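Local coordinates for monosaccharide ABC transporter substrate-binding protein, CUT2 family (Bradyrhizobium sp., PDB 4YHS), which probably captures a sugar or related solute in the periplasm and delivers it to an ABC importer of the CUT2 monosaccharide family, at residues V76-A81 with S298-G303. Residues are numbered along the deposited sequence; the frame is centred on the assembly and turned at random.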
loop_
_atom_site.group_PDB
_atom_site.type_symbol
_atom_site.label_atom_id
_atom_site.label_comp_id
_atom_site.label_asym_id
_atom_site.label_seq_id
_atom_site.Cartn_x
_atom_site.Cartn_y
_atom_site.Cartn_z
ATOM N N VAL A 76 7.380 2.323 4.674
ATOM C CA VAL A 76 7.158 1.274 5.648
ATOM C C VAL A 76 8.293 1.284 6.702
ATOM O O VAL A 76 8.025 1.131 7.901
ATOM C CB VAL A 76 7.072 -0.109 4.992
ATOM C CG1 VAL A 76 6.673 -1.122 6.015
ATOM C CG2 VAL A 76 6.091 -0.105 3.847
ATOM N N ASP A 77 9.537 1.469 6.249
ATOM C CA ASP A 77 10.706 1.553 7.140
ATOM C C ASP A 77 10.503 2.654 8.190
ATOM O O ASP A 77 10.753 2.467 9.379
ATOM C CB ASP A 77 11.975 1.820 6.340
ATOM C CG ASP A 77 13.197 1.969 7.218
ATOM O OD1 ASP A 77 13.553 1.011 7.939
ATOM O OD2 ASP A 77 13.811 3.030 7.164
ATOM N N TYR A 78 10.105 3.822 7.718
ATOM C CA TYR A 78 9.868 4.962 8.591
ATOM C C TYR A 78 8.857 4.620 9.687
ATOM O O TYR A 78 9.090 4.915 10.841
ATOM C CB TYR A 78 9.383 6.158 7.755
ATOM C CG TYR A 78 9.016 7.373 8.566
ATOM C CD1 TYR A 78 10.001 8.256 9.028
ATOM C CD2 TYR A 78 7.692 7.663 8.847
ATOM C CE1 TYR A 78 9.663 9.366 9.773
ATOM C CE2 TYR A 78 7.343 8.779 9.575
ATOM C CZ TYR A 78 8.329 9.622 10.049
ATOM O OH TYR A 78 7.999 10.752 10.780
ATOM N N GLY A 79 7.754 3.968 9.320
ATOM C CA GLY A 79 6.719 3.577 10.263
ATOM C C GLY A 79 7.249 2.600 11.290
ATOM O O GLY A 79 7.042 2.772 12.481
ATOM N N VAL A 80 7.935 1.567 10.823
ATOM C CA VAL A 80 8.460 0.560 11.759
ATOM C C VAL A 80 9.481 1.192 12.706
ATOM O O VAL A 80 9.445 0.907 13.915
ATOM C CB VAL A 80 9.072 -0.651 11.005
ATOM C CG1 VAL A 80 9.676 -1.628 11.984
ATOM C CG2 VAL A 80 7.995 -1.372 10.226
ATOM N N ALA A 81 10.356 2.058 12.187
ATOM C CA ALA A 81 11.429 2.643 13.010
ATOM C C ALA A 81 10.839 3.613 14.017
ATOM O O ALA A 81 11.245 3.642 15.180
ATOM C CB ALA A 81 12.467 3.361 12.174
ATOM N N SER A 298 -1.761 4.338 3.362
ATOM C CA SER A 298 -1.085 4.682 4.618
ATOM C C SER A 298 -0.038 3.605 4.959
ATOM O O SER A 298 -0.075 2.986 6.040
ATOM C CB SER A 298 -2.094 4.816 5.776
ATOM O OG SER A 298 -2.972 5.901 5.591
HETATM N N MSE A 299 0.881 3.344 4.032
HETATM C CA MSE A 299 1.851 2.254 4.242
HETATM C C MSE A 299 2.759 2.485 5.441
HETATM O O MSE A 299 3.231 1.532 6.064
HETATM C CB MSE A 299 2.700 2.018 2.980
HETATM C CG MSE A 299 3.994 2.795 2.803
HETATM SE SE MSE A 299 3.704 4.705 2.465
HETATM C CE MSE A 299 3.211 4.706 0.546
ATOM N N VAL A 300 2.989 3.737 5.788
ATOM C CA VAL A 300 3.721 4.039 7.020
ATOM C C VAL A 300 3.015 3.428 8.252
ATOM O O VAL A 300 3.645 2.765 9.102
ATOM C CB VAL A 300 3.869 5.562 7.239
ATOM C CG1 VAL A 300 4.559 5.840 8.535
ATOM C CG2 VAL A 300 4.627 6.238 6.110
ATOM N N ILE A 301 1.713 3.658 8.316
ATOM C CA ILE A 301 0.860 3.147 9.376
ATOM C C ILE A 301 0.763 1.605 9.359
ATOM O O ILE A 301 0.658 0.991 10.420
ATOM C CB ILE A 301 -0.567 3.763 9.293
ATOM C CG1 ILE A 301 -0.525 5.321 9.280
ATOM C CG2 ILE A 301 -1.402 3.278 10.460
ATOM C CD1 ILE A 301 0.251 5.978 10.440
ATOM N N GLN A 302 0.795 0.971 8.174
ATOM C CA GLN A 302 0.923 -0.485 8.115
ATOM C C GLN A 302 2.173 -0.936 8.867
ATOM O O GLN A 302 2.105 -1.888 9.655
ATOM C CB GLN A 302 0.946 -0.969 6.675
ATOM C CG GLN A 302 -0.416 -0.836 6.015
ATOM C CD GLN A 302 -0.387 -1.205 4.557
ATOM O OE1 GLN A 302 0.066 -2.294 4.188
ATOM N NE2 GLN A 302 -0.849 -0.291 3.700
ATOM N N GLY A 303 3.285 -0.233 8.678
ATOM C CA GLY A 303 4.490 -0.496 9.441
ATOM C C GLY A 303 4.310 -0.304 10.942
ATOM O O GLY A 303 4.667 -1.194 11.734
#
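Gly79 and Gly303 let two helices of a periplasmic binding protein fold come together backbone to backbone: the local axes approach to 6.7 Å and cross at -38°, and the CA atoms of Gly79 and Val300 lie 4.4 Å apart. Both helices, 71-87 and 299-314, pack in the lobe built on the mixed sheet that contains strand 60-65, although segments 76-81 and 298-303 are 217 residues apart at their closest ends. At the point of closest passage the hydrogen on Gly79 CA is directed at Val300 O, with a CA to O distance of 3.4 Å and an angle of 159° at the hydrogen, the geometry of a CA-H...O contact; no conventional hydrogen bond links the segments. Gly303 offers a similarly bare surface, its CA lying 3.7 Å from Val80 CG2, and the same methyl also touches Gly303 O.

Valine branches and a selenomethionine flank this backbone contact. Val76 divides its methyls: CG1 faces Gly303 CA, while CG2, on the branch opposite the carbonyl carbon, packs 3.7 Å from Met299 CG. From there the Met299 chain bends at both chi2 and chi3, carrying its selenium away from segment 76-81. Val300 CG1, trans to its own backbone N (chi1 177°), reaches over Gly79 CA and also abuts Tyr78.

Further out, Phe65 backs Val76 and Val63 backs Val80, seating helix 71-87 against strand 60-65. On the other helix, Ser298 OG is hydrogen-bonded to Tyr29 OH and Gln302 O to Ser160 OG. Tyr78 also makes an edge-to-face contact with Phe349, while its ring meets Val300 in its own plane, the edge atom CD2 standing 3.6 Å from Val300 CG1.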